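Local atomic coordinates of 2-C-methyl-D-erythritol 4-phosphate cytidylyltransferase (Anaerococcus prevotii, PDB entry 4KT7), a protein that probably catalyses the transfer of a cytidylyl group from CTP to 2-C-methyl-D-erythritol 4-phosphate, releasing diphosphate, in isoprenoid biosynthesis. Residues 11-16 with 104-109; 38-43 with 66-71; 56-61 with 77-82; 91-96 with 175-180. All coordinates share one frame; numbering follows the deposited sequence.

Contact 1. Residues 11-16 with 104-109; sequences SAIITA and ELVLTH
The imidazole of His109 is the one aromatic group in this pairing, and Ile14 touches its stem: CD1 of Ile14 packs 4.0 Å from CB of His109, the two side chains lying side by side and pointing the same way. The ring itself is set edge-to-face against Phe121, and its NE2 is hydrogen-bonded to Arg113 O. CG lies anti to the backbone N (chi1 -178°), which places the start of the ring beside the carbonyl carbon. His109 projects from one of two neighbouring parallel strands in the middle of the Rossmann-like alpha/beta sheet of a GT-A-type nucleotidyltransferase. Strand 10-16 leads toward the glycine-rich loop that in relatives binds the nucleotide.

The backbones bond in the alternating parallel pattern: toward strand 105-110, Ser11 and Ile13 each use both N-H and C=O, and Thr15 its N-H. Ser11 N reaches Leu105 O at 2.9 Å in a nearly straight bond (176°). Leu107 is gripped from both its polar atoms: its N donates to Ser11 O, and its O accepts from Ile13 N, both at 2.8 Å. Ala12 and Leu107 share the face carrying Ile14 and His109, CB of Ala12 meeting CD2 of Leu107. On the other face, Ile13 crosses Val106 obliquely, its CD1 resting 3.8 Å from CG2 of the valine. Ser11 OG, on that same face, bonds to Glu55 and Ser103. At the far end of the ladder Thr15 N donates to His109 O at 3.0 Å.

Contact 2. Residues 38-43 with 66-71; sequences KVLEIT and DIIKDI
Ile71 meets two charged residues of 38-43 through their carbon chains. Its CD1 packs 3.7 Å from CD of Lys38, with CE of the same lysine also close by. Its CG1 and CG2 straddle CG of Glu41, each at 3.8 Å from it. The glutamate chain is extended beyond CG, which carries its carboxylate past the isoleucine, OE2 coming no nearer to Ile71 than a loose 4.2 Å from CG1. Beside them Leu40 and Ile68 cross at about a right angle, CD2 of Leu40 against CD1 of Ile68 at 3.7 Å.

Lys38 sits at the N-cap of helix 39-48, and the first turn of that helix packs on Ile67, Ile68 and Ile71 of helix 65-73. Farther out, both helices lie on the same side of the central sheet: Leu40 rests on Leu58 and Ile14, and Ile68 on Ile60 and Tyr81, so both helices rest on strand side chains. Tyr31 touches Ile67 from a loop. The junction is therefore purely van der Waals, the aliphatic stems of a lysine and a glutamate closing its outer side while their charged groups form no bond across it.

Contact 3. Residues 56-61 with 77-82; sequences IILVIR and GNIRYV
Ile56 and Ile79 lie side by side and point the same way, their CD1 methyls 3.7 Å apart, at the apolar centre of a beta-alpha-beta crossover: strand 55-60 and strand 79-83 run parallel as neighbours, and helix 65-73 connects them. Leu58 extends this face, its CB 3.9 Å from CB of Tyr81, and Leu72 of the crossover helix lies against Leu58, Ile79 and Tyr81. An alanine in place of Ile79 would probably open a gap beside Ile56 CD1 and leave Leu58 CD1 with less to pack on. Farther along, Ile60 CD1 meets CD1 of the Tyr81 ring, whose OH bonds to Glu65.

On the other face Val82 packs on Ile57 and Val59. Ile57 then runs beside Arg80 and sets its CD1 over the centre of the guanidinium, 3.2 Å above the plane and 3.3 Å from CZ, which is tight. Arg80 is extended from CG to NE, and its ends are held by a salt bridge from NH1 to Glu55, just before Ile56, and a hydrogen bond from NH2 to Ala98 O; the flat group is probably fixed in rotation by these. Backbone bonds alternate along the ladder, Leu58 N reaching Arg80 O at 2.9 Å. The first rung comes from an inverse gamma turn centred on Asn78, whose O accepts Ile56 N at 2.9 Å.

Contact 4. Residues 91-96 with 175-180; sequences STFEGL and LIYAMY
Tyr180 of helix 173-184 packs its CB 3.9 Å from CD1 of Phe93 in helix 88-97, part of a helix-helix packing on one side of the Rossmann-like sheet. CG and CD1 of the tyrosine ring both lie 3.7 Å from CD1 of Leu96, which stands over one face of the ring in a CH-pi contact. CD2 leans on CD1 of Phe93, CZ meets CG2 of Thr92 at 3.6 Å, and the OH comes 3.4 Å from that same methyl carbon. A chi1 of -110°, well off the staggered values, puts CG against Leu96. The hydroxyl is hydrogen-bonded to Asp193, and OG1 of Thr92 to Arg88 O in its own helix. A phenylalanine at Tyr180 would probably leave Asp193 without this partner and thin the packing on Thr92.

The two helices run at 134° with their local axes 10.9 Å apart, a separation bridged by large side chains. Tyr177 works one turn before Tyr180. Its ring and that of Phe93 are neither stacked nor edge-to-face, with planes at 43°, and CE1 of Phe93 lies over the Tyr177 face toward the rim. Leu96 also meets Tyr177 and Ile176: CB packs on CD2 of Tyr177, its backbone O lies at that ring's edge in the plane, and CD2 sits 4.0 Å from CG2 of Ile176.

Contacts 1 and 3 are strand pairings in one sheet, joined through strands 10-16 and 55-60, whose backbones also bond to each other; contacts 2 and 4 are helix packings on opposite faces of it. Contact 1 is the most central, about 7 Å from chain centre to contact centre, and contact 2 the most peripheral, at about 17 Å. Backbone hydrogen bonds carry the strand pairs, with a guanidinium at the outer edge of contact 3. Contact 4 is buried and aromatic, while contact 2 relies partly on the aliphatic stems of Lys38 and Glu41. Thr43 of contact 2 packs its CG2 on CD2 of His109, whereas Gly95 of contact 4 meets Ile13 and Val59 from the other side.

Contact 1. Residues 11-16 with 104-109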
loop_
_atom_site.group_PDB
_atom_site.type_symbol
_atom_site.label_atom_id
_atom_site.label_comp_id
_atom_site.label_asym_id
_atom_site.label_seq_id
_atom_site.Cartn_x
_atom_site.Cartn_y
_atom_site.Cartn_z
ATOM N N SER A 11 18.184 1.206 -23.451
ATOM C CA SER A 11 16.843 1.019 -24.021
ATOM C C SER A 11 15.796 1.105 -22.922
ATOM O O SER A 11 16.070 0.738 -21.777
ATOM C CB SER A 11 16.711 -0.357 -24.675
ATOM O OG SER A 11 17.709 -0.552 -25.654
ATOM N N ALA A 12 14.599 1.594 -23.260
ATOM C CA ALA A 12 13.480 1.551 -22.317
ATOM C C ALA A 12 12.347 0.756 -22.932
ATOM O O ALA A 12 12.048 0.907 -24.126
ATOM C CB ALA A 12 13.013 2.950 -21.937
ATOM N N ILE A 13 11.751 -0.108 -22.114
ATOM C CA ILE A 13 10.603 -0.908 -22.487
ATOM C C ILE A 13 9.421 -0.424 -21.644
ATOM O O ILE A 13 9.440 -0.561 -20.423
ATOM C CB ILE A 13 10.867 -2.407 -22.177
ATOM C CG1 ILE A 13 11.989 -2.949 -23.070
ATOM C CG2 ILE A 13 9.609 -3.235 -22.365
ATOM C CD1 ILE A 13 12.375 -4.403 -22.769
ATOM N N ILE A 14 8.413 0.163 -22.295
ATOM C CA ILE A 14 7.202 0.641 -21.622
ATOM C C ILE A 14 6.080 -0.359 -21.888
ATOM O O ILE A 14 5.656 -0.530 -23.039
ATOM C CB ILE A 14 6.722 1.984 -22.200
ATOM C CG1 ILE A 14 7.828 3.051 -22.162
ATOM C CG2 ILE A 14 5.489 2.459 -21.452
ATOM C CD1 ILE A 14 8.273 3.419 -20.769
ATOM N N THR A 15 5.587 -1.033 -20.857
ATOM C CA THR A 15 4.549 -2.023 -21.109
ATOM C C THR A 15 3.157 -1.410 -21.059
ATOM O O THR A 15 2.732 -0.870 -20.024
ATOM C CB THR A 15 4.652 -3.242 -20.162
ATOM O OG1 THR A 15 4.608 -2.797 -18.805
ATOM C CG2 THR A 15 5.959 -4.008 -20.412
ATOM N N ALA A 16 2.449 -1.495 -22.184
ATOM C CA ALA A 16 1.046 -1.102 -22.245
ATOM C C ALA A 16 0.171 -2.221 -22.843
ATOM O O ALA A 16 -0.806 -1.953 -23.547
ATOM C CB ALA A 16 0.888 0.200 -23.041
ATOM N N GLU A 104 22.933 -2.188 -24.175
ATOM C CA GLU A 104 23.631 -2.846 -23.068
ATOM C C GLU A 104 22.923 -2.691 -21.733
ATOM O O GLU A 104 23.254 -3.390 -20.772
ATOM C CB GLU A 104 25.062 -2.334 -22.931
ATOM C CG GLU A 104 25.980 -2.706 -24.077
ATOM C CD GLU A 104 27.398 -2.956 -23.607
ATOM O OE1 GLU A 104 27.627 -4.002 -22.954
ATOM O OE2 GLU A 104 28.276 -2.104 -23.875
ATOM N N LEU A 105 21.983 -1.754 -21.662
ATOM C CA LEU A 105 21.231 -1.499 -20.424
ATOM C C LEU A 105 19.755 -1.351 -20.752
ATOM O O LEU A 105 19.415 -0.761 -21.773
ATOM C CB LEU A 105 21.736 -0.216 -19.753
ATOM C CG LEU A 105 23.203 -0.180 -19.331
ATOM C CD1 LEU A 105 23.646 1.244 -18.984
ATOM C CD2 LEU A 105 23.461 -1.125 -18.159
ATOM N N VAL A 106 18.866 -1.885 -19.914
ATOM C CA VAL A 106 17.438 -1.774 -20.204
ATOM C C VAL A 106 16.671 -1.323 -18.977
ATOM O O VAL A 106 16.849 -1.868 -17.879
ATOM C CB VAL A 106 16.837 -3.088 -20.770
ATOM C CG1 VAL A 106 17.198 -4.268 -19.908
ATOM C CG2 VAL A 106 15.318 -2.983 -20.914
ATOM N N LEU A 107 15.855 -0.291 -19.163
ATOM C CA LEU A 107 14.939 0.176 -18.131
ATOM C C LEU A 107 13.523 -0.256 -18.524
ATOM O O LEU A 107 13.136 -0.179 -19.694
ATOM C CB LEU A 107 15.046 1.711 -18.021
ATOM C CG LEU A 107 14.073 2.495 -17.131
ATOM C CD1 LEU A 107 14.794 3.709 -16.532
ATOM C CD2 LEU A 107 12.849 2.955 -17.923
ATOM N N THR A 108 12.745 -0.730 -17.558
ATOM C CA THR A 108 11.369 -1.122 -17.837
ATOM C C THR A 108 10.460 -0.208 -17.037
ATOM O O THR A 108 10.853 0.255 -15.970
ATOM C CB THR A 108 11.110 -2.580 -17.434
ATOM O OG1 THR A 108 11.317 -2.727 -16.013
ATOM C CG2 THR A 108 12.081 -3.485 -18.159
ATOM N N HIS A 109 9.255 0.058 -17.532
ATOM C CA HIS A 109 8.315 0.893 -16.777
ATOM C C HIS A 109 6.896 0.608 -17.230
ATOM O O HIS A 109 6.670 0.351 -18.425
ATOM C CB HIS A 109 8.630 2.376 -16.971
ATOM C CG HIS A 109 7.735 3.302 -16.194
ATOM N ND1 HIS A 109 7.857 3.482 -14.825
ATOM C CD2 HIS A 109 6.729 4.107 -16.592
ATOM C CE1 HIS A 109 6.967 4.377 -14.428
ATOM N NE2 HIS A 109 6.267 4.772 -15.472
#

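Contact 2. Residues 38-43 with 66-71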
loop_
_atom_site.group_PDB
_atom_site.type_symbol
_atom_site.label_atom_id
_atom_site.label_comp_id
_atom_site.label_asym_id
_atom_site.label_seq_id
_atom_site.Cartn_x
_atom_site.Cartn_y
_atom_site.Cartn_z
ATOM N N LYS A 38 -4.845 10.626 -22.303
ATOM C CA LYS A 38 -4.679 9.182 -22.169
ATOM C C LYS A 38 -3.482 8.924 -21.255
ATOM O O LYS A 38 -2.451 9.580 -21.392
ATOM C CB LYS A 38 -4.459 8.540 -23.540
ATOM C CG LYS A 38 -5.646 8.666 -24.485
ATOM C CD LYS A 38 -5.327 8.062 -25.846
ATOM C CE LYS A 38 -5.584 9.052 -26.980
ATOM N NZ LYS A 38 -7.011 9.443 -27.092
ATOM N N VAL A 39 -3.628 8.003 -20.307
ATOM C CA VAL A 39 -2.566 7.747 -19.332
ATOM C C VAL A 39 -1.222 7.426 -19.982
ATOM O O VAL A 39 -0.174 7.886 -19.522
ATOM C CB VAL A 39 -2.976 6.658 -18.327
ATOM C CG1 VAL A 39 -1.790 6.216 -17.487
ATOM C CG2 VAL A 39 -4.116 7.183 -17.439
ATOM N N LEU A 40 -1.251 6.669 -21.071
ATOM C CA LEU A 40 -0.017 6.255 -21.722
ATOM C C LEU A 40 0.695 7.465 -22.313
ATOM O O LEU A 40 1.921 7.500 -22.357
ATOM C CB LEU A 40 -0.295 5.212 -22.811
ATOM C CG LEU A 40 0.944 4.690 -23.539
ATOM C CD1 LEU A 40 1.937 4.081 -22.555
ATOM C CD2 LEU A 40 0.556 3.673 -24.605
ATOM N N GLU A 41 -0.074 8.460 -22.755
ATOM C CA GLU A 41 0.508 9.663 -23.343
ATOM C C GLU A 41 1.273 10.478 -22.311
ATOM O O GLU A 41 2.334 11.023 -22.605
ATOM C CB GLU A 41 -0.570 10.543 -23.975
ATOM C CG GLU A 41 -1.058 10.085 -25.328
ATOM C CD GLU A 41 -2.009 11.092 -25.947
ATOM O OE1 GLU A 41 -3.187 11.139 -25.530
ATOM O OE2 GLU A 41 -1.571 11.856 -26.832
ATOM N N ILE A 42 0.734 10.568 -21.100
ATOM C CA ILE A 42 1.405 11.311 -20.035
ATOM C C ILE A 42 2.731 10.623 -19.713
ATOM O O ILE A 42 3.766 11.275 -19.520
ATOM C CB ILE A 42 0.520 11.381 -18.764
ATOM C CG1 ILE A 42 -0.846 11.994 -19.101
ATOM C CG2 ILE A 42 1.213 12.160 -17.650
ATOM C CD1 ILE A 42 -1.910 11.703 -18.076
ATOM N N THR A 43 2.698 9.295 -19.672
ATOM C CA THR A 43 3.883 8.503 -19.377
ATOM C C THR A 43 4.933 8.684 -20.460
ATOM O O THR A 43 6.105 8.973 -20.181
ATOM C CB THR A 43 3.535 7.014 -19.319
ATOM O OG1 THR A 43 2.471 6.815 -18.380
ATOM C CG2 THR A 43 4.757 6.185 -18.907
ATOM N N ASP A 66 -3.938 1.013 -33.879
ATOM C CA ASP A 66 -4.290 2.245 -34.585
ATOM C C ASP A 66 -4.171 3.495 -33.718
ATOM O O ASP A 66 -3.620 4.507 -34.145
ATOM C CB ASP A 66 -5.695 2.133 -35.175
ATOM C CG ASP A 66 -5.748 1.183 -36.351
ATOM O OD1 ASP A 66 -4.751 1.135 -37.108
ATOM O OD2 ASP A 66 -6.773 0.481 -36.512
ATOM N N ILE A 67 -4.688 3.421 -32.498
ATOM C CA ILE A 67 -4.559 4.524 -31.554
ATOM C C ILE A 67 -3.107 4.688 -31.099
ATOM O O ILE A 67 -2.655 5.808 -30.827
ATOM C CB ILE A 67 -5.486 4.331 -30.338
ATOM C CG1 ILE A 67 -6.926 4.131 -30.812
ATOM C CG2 ILE A 67 -5.396 5.513 -29.393
ATOM C CD1 ILE A 67 -7.481 5.289 -31.619
ATOM N N ILE A 68 -2.371 3.580 -31.023
ATOM C CA ILE A 68 -0.943 3.658 -30.715
ATOM C C ILE A 68 -0.181 4.433 -31.788
ATOM O O ILE A 68 0.668 5.270 -31.464
ATOM C CB ILE A 68 -0.303 2.273 -30.517
ATOM C CG1 ILE A 68 -0.776 1.662 -29.194
ATOM C CG2 ILE A 68 1.216 2.384 -30.465
ATOM C CD1 ILE A 68 -0.252 2.396 -27.958
ATOM N N LYS A 69 -0.498 4.172 -33.057
ATOM C CA LYS A 69 0.115 4.897 -34.164
ATOM C C LYS A 69 -0.166 6.400 -34.081
ATOM O O LYS A 69 0.716 7.230 -34.340
ATOM C CB LYS A 69 -0.412 4.360 -35.498
ATOM C CG LYS A 69 -0.008 2.931 -35.816
ATOM C CD LYS A 69 -0.586 2.506 -37.170
ATOM C CE LYS A 69 -0.098 1.122 -37.588
ATOM N NZ LYS A 69 -0.706 0.653 -38.874
ATOM N N ASP A 70 -1.402 6.747 -33.737
ATOM C CA ASP A 70 -1.811 8.149 -33.670
ATOM C C ASP A 70 -1.057 8.854 -32.551
ATOM O O ASP A 70 -0.629 10.000 -32.684
ATOM C CB ASP A 70 -3.317 8.262 -33.424
ATOM C CG ASP A 70 -4.146 7.789 -34.606
ATOM O OD1 ASP A 70 -3.595 7.669 -35.723
ATOM O OD2 ASP A 70 -5.358 7.552 -34.412
ATOM N N ILE A 71 -0.895 8.153 -31.442
ATOM C CA ILE A 71 -0.177 8.697 -30.312
ATOM C C ILE A 71 1.297 8.886 -30.669
ATOM O O ILE A 71 1.897 9.909 -30.332
ATOM C CB ILE A 71 -0.367 7.800 -29.076
ATOM C CG1 ILE A 71 -1.761 8.049 -28.477
ATOM C CG2 ILE A 71 0.732 8.029 -28.046
ATOM C CD1 ILE A 71 -2.223 6.954 -27.528
#

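Contact 3. Residues 56-61 with 77-82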
loop_
_atom_site.group_PDB
_atom_site.type_symbol
_atom_site.label_atom_id
_atom_site.label_comp_id
_atom_site.label_asym_id
_atom_site.label_seq_id
_atom_site.Cartn_x
_atom_site.Cartn_y
_atom_site.Cartn_z
ATOM N N ILE A 56 13.068 3.749 -27.227
ATOM C CA ILE A 56 11.903 3.396 -26.418
ATOM C C ILE A 56 11.049 2.363 -27.151
ATOM O O ILE A 56 10.618 2.595 -28.292
ATOM C CB ILE A 56 11.028 4.645 -26.144
ATOM C CG1 ILE A 56 11.821 5.720 -25.385
ATOM C CG2 ILE A 56 9.745 4.267 -25.377
ATOM C CD1 ILE A 56 10.996 6.995 -25.131
ATOM N N ILE A 57 10.800 1.237 -26.489
ATOM C CA ILE A 57 9.978 0.157 -27.036
ATOM C C ILE A 57 8.678 0.083 -26.248
ATOM O O ILE A 57 8.697 -0.140 -25.029
ATOM C CB ILE A 57 10.663 -1.226 -26.896
ATOM C CG1 ILE A 57 12.077 -1.208 -27.476
ATOM C CG2 ILE A 57 9.832 -2.307 -27.577
ATOM C CD1 ILE A 57 12.142 -0.728 -28.841
ATOM N N LEU A 58 7.561 0.316 -26.933
ATOM C CA LEU A 58 6.236 0.146 -26.347
ATOM C C LEU A 58 5.789 -1.270 -26.598
ATOM O O LEU A 58 5.903 -1.788 -27.707
ATOM C CB LEU A 58 5.220 1.085 -26.991
ATOM C CG LEU A 58 5.316 2.552 -26.603
ATOM C CD1 LEU A 58 4.576 3.407 -27.624
ATOM C CD2 LEU A 58 4.696 2.724 -25.237
ATOM N N VAL A 59 5.269 -1.919 -25.576
ATOM C CA VAL A 59 4.688 -3.225 -25.817
ATOM C C VAL A 59 3.179 -3.074 -25.671
ATOM O O VAL A 59 2.683 -2.671 -24.602
ATOM C CB VAL A 59 5.261 -4.279 -24.860
ATOM C CG1 VAL A 59 4.768 -5.646 -25.249
ATOM C CG2 VAL A 59 6.811 -4.261 -24.898
ATOM N N ILE A 60 2.449 -3.378 -26.743
ATOM C CA ILE A 60 1.026 -3.051 -26.810
ATOM C C ILE A 60 0.118 -4.257 -27.043
ATOM O O ILE A 60 0.578 -5.347 -27.400
ATOM C CB ILE A 60 0.746 -2.028 -27.928
ATOM C CG1 ILE A 60 0.964 -2.668 -29.301
ATOM C CG2 ILE A 60 1.630 -0.794 -27.747
ATOM C CD1 ILE A 60 0.396 -1.851 -30.484
ATOM N N ARG A 61 -1.180 -4.047 -26.846
ATOM C CA ARG A 61 -2.170 -4.998 -27.317
ATOM C C ARG A 61 -2.370 -4.751 -28.805
ATOM O O ARG A 61 -2.392 -3.598 -29.245
ATOM C CB ARG A 61 -3.495 -4.784 -26.589
ATOM C CG ARG A 61 -3.453 -5.125 -25.117
ATOM C CD ARG A 61 -4.816 -4.893 -24.477
ATOM N NE ARG A 61 -5.925 -5.280 -25.349
ATOM C CZ ARG A 61 -6.443 -6.504 -25.416
ATOM N NH1 ARG A 61 -5.948 -7.478 -24.668
ATOM N NH2 ARG A 61 -7.457 -6.749 -26.239
ATOM N N GLY A 77 11.258 10.986 -31.600
ATOM C CA GLY A 77 12.354 10.128 -31.188
ATOM C C GLY A 77 12.419 8.719 -31.740
ATOM O O GLY A 77 11.614 8.312 -32.587
ATOM N N ASN A 78 13.410 7.975 -31.254
ATOM C CA ASN A 78 13.583 6.579 -31.612
ATOM C C ASN A 78 12.602 5.748 -30.797
ATOM O O ASN A 78 12.984 5.037 -29.853
ATOM C CB ASN A 78 15.027 6.143 -31.356
ATOM C CG ASN A 78 15.341 4.775 -31.934
ATOM O OD1 ASN A 78 14.524 4.183 -32.640
ATOM N ND2 ASN A 78 16.536 4.272 -31.645
ATOM N N ILE A 79 11.327 5.861 -31.155
ATOM C CA ILE A 79 10.264 5.164 -30.444
ATOM C C ILE A 79 9.530 4.228 -31.392
ATOM O O ILE A 79 9.097 4.639 -32.467
ATOM C CB ILE A 79 9.243 6.159 -29.862
ATOM C CG1 ILE A 79 9.943 7.190 -28.978
ATOM C CG2 ILE A 79 8.164 5.427 -29.078
ATOM C CD1 ILE A 79 8.986 7.996 -28.120
ATOM N N ARG A 80 9.384 2.970 -30.999
ATOM C CA ARG A 80 8.596 2.042 -31.802
ATOM C C ARG A 80 7.833 1.095 -30.895
ATOM O O ARG A 80 7.942 1.176 -29.666
ATOM C CB ARG A 80 9.492 1.270 -32.773
ATOM C CG ARG A 80 10.581 0.475 -32.080
ATOM C CD ARG A 80 11.555 -0.173 -33.068
ATOM N NE ARG A 80 12.425 -1.122 -32.372
ATOM C CZ ARG A 80 13.590 -0.797 -31.822
ATOM N NH1 ARG A 80 14.032 0.451 -31.906
ATOM N NH2 ARG A 80 14.312 -1.717 -31.186
ATOM N N TYR A 81 7.057 0.199 -31.493
ATOM C CA TYR A 81 6.240 -0.721 -30.709
ATOM C C TYR A 81 6.295 -2.145 -31.231
ATOM O O TYR A 81 6.511 -2.367 -32.432
ATOM C CB TYR A 81 4.788 -0.228 -30.670
ATOM C CG TYR A 81 4.077 -0.216 -32.014
ATOM C CD1 TYR A 81 3.473 -1.362 -32.519
ATOM C CD2 TYR A 81 3.976 0.957 -32.755
ATOM C CE1 TYR A 81 2.809 -1.342 -33.736
ATOM C CE2 TYR A 81 3.321 0.983 -33.976
ATOM C CZ TYR A 81 2.739 -0.171 -34.457
ATOM O OH TYR A 81 2.081 -0.145 -35.663
ATOM N N VAL A 82 6.088 -3.096 -30.319
ATOM C CA VAL A 82 5.880 -4.504 -30.653
ATOM C C VAL A 82 4.601 -4.996 -29.978
ATOM O O VAL A 82 4.115 -4.369 -29.026
ATOM C CB VAL A 82 7.074 -5.398 -30.211
ATOM C CG1 VAL A 82 8.293 -5.100 -31.074
ATOM C CG2 VAL A 82 7.403 -5.169 -28.753
#

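Contact 4. Residues 91-96 with 175-180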
loop_
_atom_site.group_PDB
_atom_site.type_symbol
_atom_site.label_atom_id
_atom_site.label_comp_id
_atom_site.label_asym_id
_atom_site.label_seq_id
_atom_site.Cartn_x
_atom_site.Cartn_y
_atom_site.Cartn_z
ATOM N N SER A 91 4.991 -10.573 -22.296
ATOM C CA SER A 91 5.021 -9.248 -22.891
ATOM C C SER A 91 6.405 -8.596 -22.781
ATOM O O SER A 91 6.946 -8.074 -23.766
ATOM C CB SER A 91 3.957 -8.362 -22.245
ATOM O OG SER A 91 2.671 -8.765 -22.706
ATOM N N THR A 92 6.987 -8.629 -21.592
ATOM C CA THR A 92 8.309 -8.051 -21.391
ATOM C C THR A 92 9.334 -8.709 -22.325
ATOM O O THR A 92 10.172 -8.032 -22.927
ATOM C CB THR A 92 8.706 -8.216 -19.926
ATOM O OG1 THR A 92 7.761 -7.475 -19.147
ATOM C CG2 THR A 92 10.140 -7.721 -19.658
ATOM N N PHE A 93 9.238 -10.023 -22.485
ATOM C CA PHE A 93 10.174 -10.730 -23.355
ATOM C C PHE A 93 10.057 -10.323 -24.811
ATOM O O PHE A 93 11.070 -10.253 -25.515
ATOM C CB PHE A 93 10.012 -12.235 -23.241
ATOM C CG PHE A 93 11.168 -13.005 -23.810
ATOM C CD1 PHE A 93 12.427 -12.875 -23.266
ATOM C CD2 PHE A 93 10.990 -13.853 -24.890
ATOM C CE1 PHE A 93 13.509 -13.590 -23.783
ATOM C CE2 PHE A 93 12.056 -14.571 -25.415
ATOM C CZ PHE A 93 13.314 -14.432 -24.863
ATOM N N GLU A 94 8.842 -10.050 -25.280
ATOM C CA GLU A 94 8.687 -9.525 -26.641
ATOM C C GLU A 94 9.402 -8.178 -26.730
ATOM O O GLU A 94 9.999 -7.841 -27.757
ATOM C CB GLU A 94 7.213 -9.324 -27.009
ATOM C CG GLU A 94 6.410 -10.582 -27.213
ATOM C CD GLU A 94 7.051 -11.523 -28.219
ATOM O OE1 GLU A 94 7.222 -11.131 -29.401
ATOM O OE2 GLU A 94 7.392 -12.655 -27.818
ATOM N N GLY A 95 9.323 -7.400 -25.650
ATOM C CA GLY A 95 10.014 -6.121 -25.599
ATOM C C GLY A 95 11.520 -6.350 -25.630
ATOM O O GLY A 95 12.232 -5.661 -26.361
ATOM N N LEU A 96 12.006 -7.311 -24.844
ATOM C CA LEU A 96 13.444 -7.605 -24.782
ATOM C C LEU A 96 14.005 -8.136 -26.092
ATOM O O LEU A 96 15.158 -7.840 -26.440
ATOM C CB LEU A 96 13.764 -8.608 -23.673
ATOM C CG LEU A 96 13.577 -8.151 -22.219
ATOM C CD1 LEU A 96 13.592 -9.374 -21.319
ATOM C CD2 LEU A 96 14.690 -7.176 -21.784
ATOM N N LEU A 175 22.209 -9.705 -18.768
ATOM C CA LEU A 175 21.850 -10.395 -17.555
ATOM C C LEU A 175 20.354 -10.611 -17.487
ATOM O O LEU A 175 19.912 -11.741 -17.340
ATOM C CB LEU A 175 22.336 -9.617 -16.343
ATOM C CG LEU A 175 22.177 -10.321 -14.998
ATOM C CD1 LEU A 175 22.780 -11.714 -15.066
ATOM C CD2 LEU A 175 22.872 -9.490 -13.909
ATOM N N ILE A 176 19.565 -9.540 -17.605
ATOM C CA ILE A 176 18.116 -9.705 -17.539
ATOM C C ILE A 176 17.582 -10.570 -18.672
ATOM O O ILE A 176 16.678 -11.377 -18.456
ATOM C CB ILE A 176 17.348 -8.363 -17.443
ATOM C CG1 ILE A 176 15.914 -8.596 -16.975
ATOM C CG2 ILE A 176 17.345 -7.627 -18.765
ATOM C CD1 ILE A 176 15.842 -9.286 -15.611
ATOM N N TYR A 177 18.153 -10.442 -19.871
ATOM C CA TYR A 177 17.736 -11.301 -20.970
ATOM C C TYR A 177 18.031 -12.765 -20.634
ATOM O O TYR A 177 17.192 -13.641 -20.870
ATOM C CB TYR A 177 18.443 -10.908 -22.273
ATOM C CG TYR A 177 17.857 -11.545 -23.525
ATOM C CD1 TYR A 177 18.178 -12.852 -23.888
ATOM C CD2 TYR A 177 17.001 -10.829 -24.362
ATOM C CE1 TYR A 177 17.650 -13.431 -25.045
ATOM C CE2 TYR A 177 16.483 -11.399 -25.532
ATOM C CZ TYR A 177 16.807 -12.695 -25.862
ATOM O OH TYR A 177 16.284 -13.258 -27.005
ATOM N N ALA A 178 19.222 -13.040 -20.100
ATOM C CA ALA A 178 19.582 -14.422 -19.754
ATOM C C ALA A 178 18.660 -14.972 -18.659
ATOM O O ALA A 178 18.213 -16.125 -18.711
ATOM C CB ALA A 178 21.046 -14.510 -19.312
HETATM N N MSE A 179 18.368 -14.141 -17.671
HETATM C CA MSE A 179 17.460 -14.520 -16.593
HETATM C C MSE A 179 16.083 -14.837 -17.168
HETATM O O MSE A 179 15.409 -15.757 -16.707
HETATM C CB MSE A 179 17.319 -13.372 -15.583
HETATM C CG MSE A 179 18.553 -13.047 -14.711
HETATM SE SE MSE A 179 19.102 -14.597 -13.685
HETATM C CE MSE A 179 20.494 -15.216 -14.905
ATOM N N TYR A 180 15.664 -14.057 -18.164
ATOM C CA TYR A 180 14.363 -14.255 -18.790
ATOM C C TYR A 180 14.272 -15.586 -19.526
ATOM O O TYR A 180 13.247 -16.288 -19.459
ATOM C CB TYR A 180 13.994 -13.065 -19.693
ATOM C CG TYR A 180 12.866 -12.256 -19.101
ATOM C CD1 TYR A 180 13.114 -11.263 -18.170
ATOM C CD2 TYR A 180 11.545 -12.546 -19.415
ATOM C CE1 TYR A 180 12.071 -10.533 -17.597
ATOM C CE2 TYR A 180 10.503 -11.840 -18.848
ATOM C CZ TYR A 180 10.770 -10.838 -17.937
ATOM O OH TYR A 180 9.728 -10.137 -17.370
#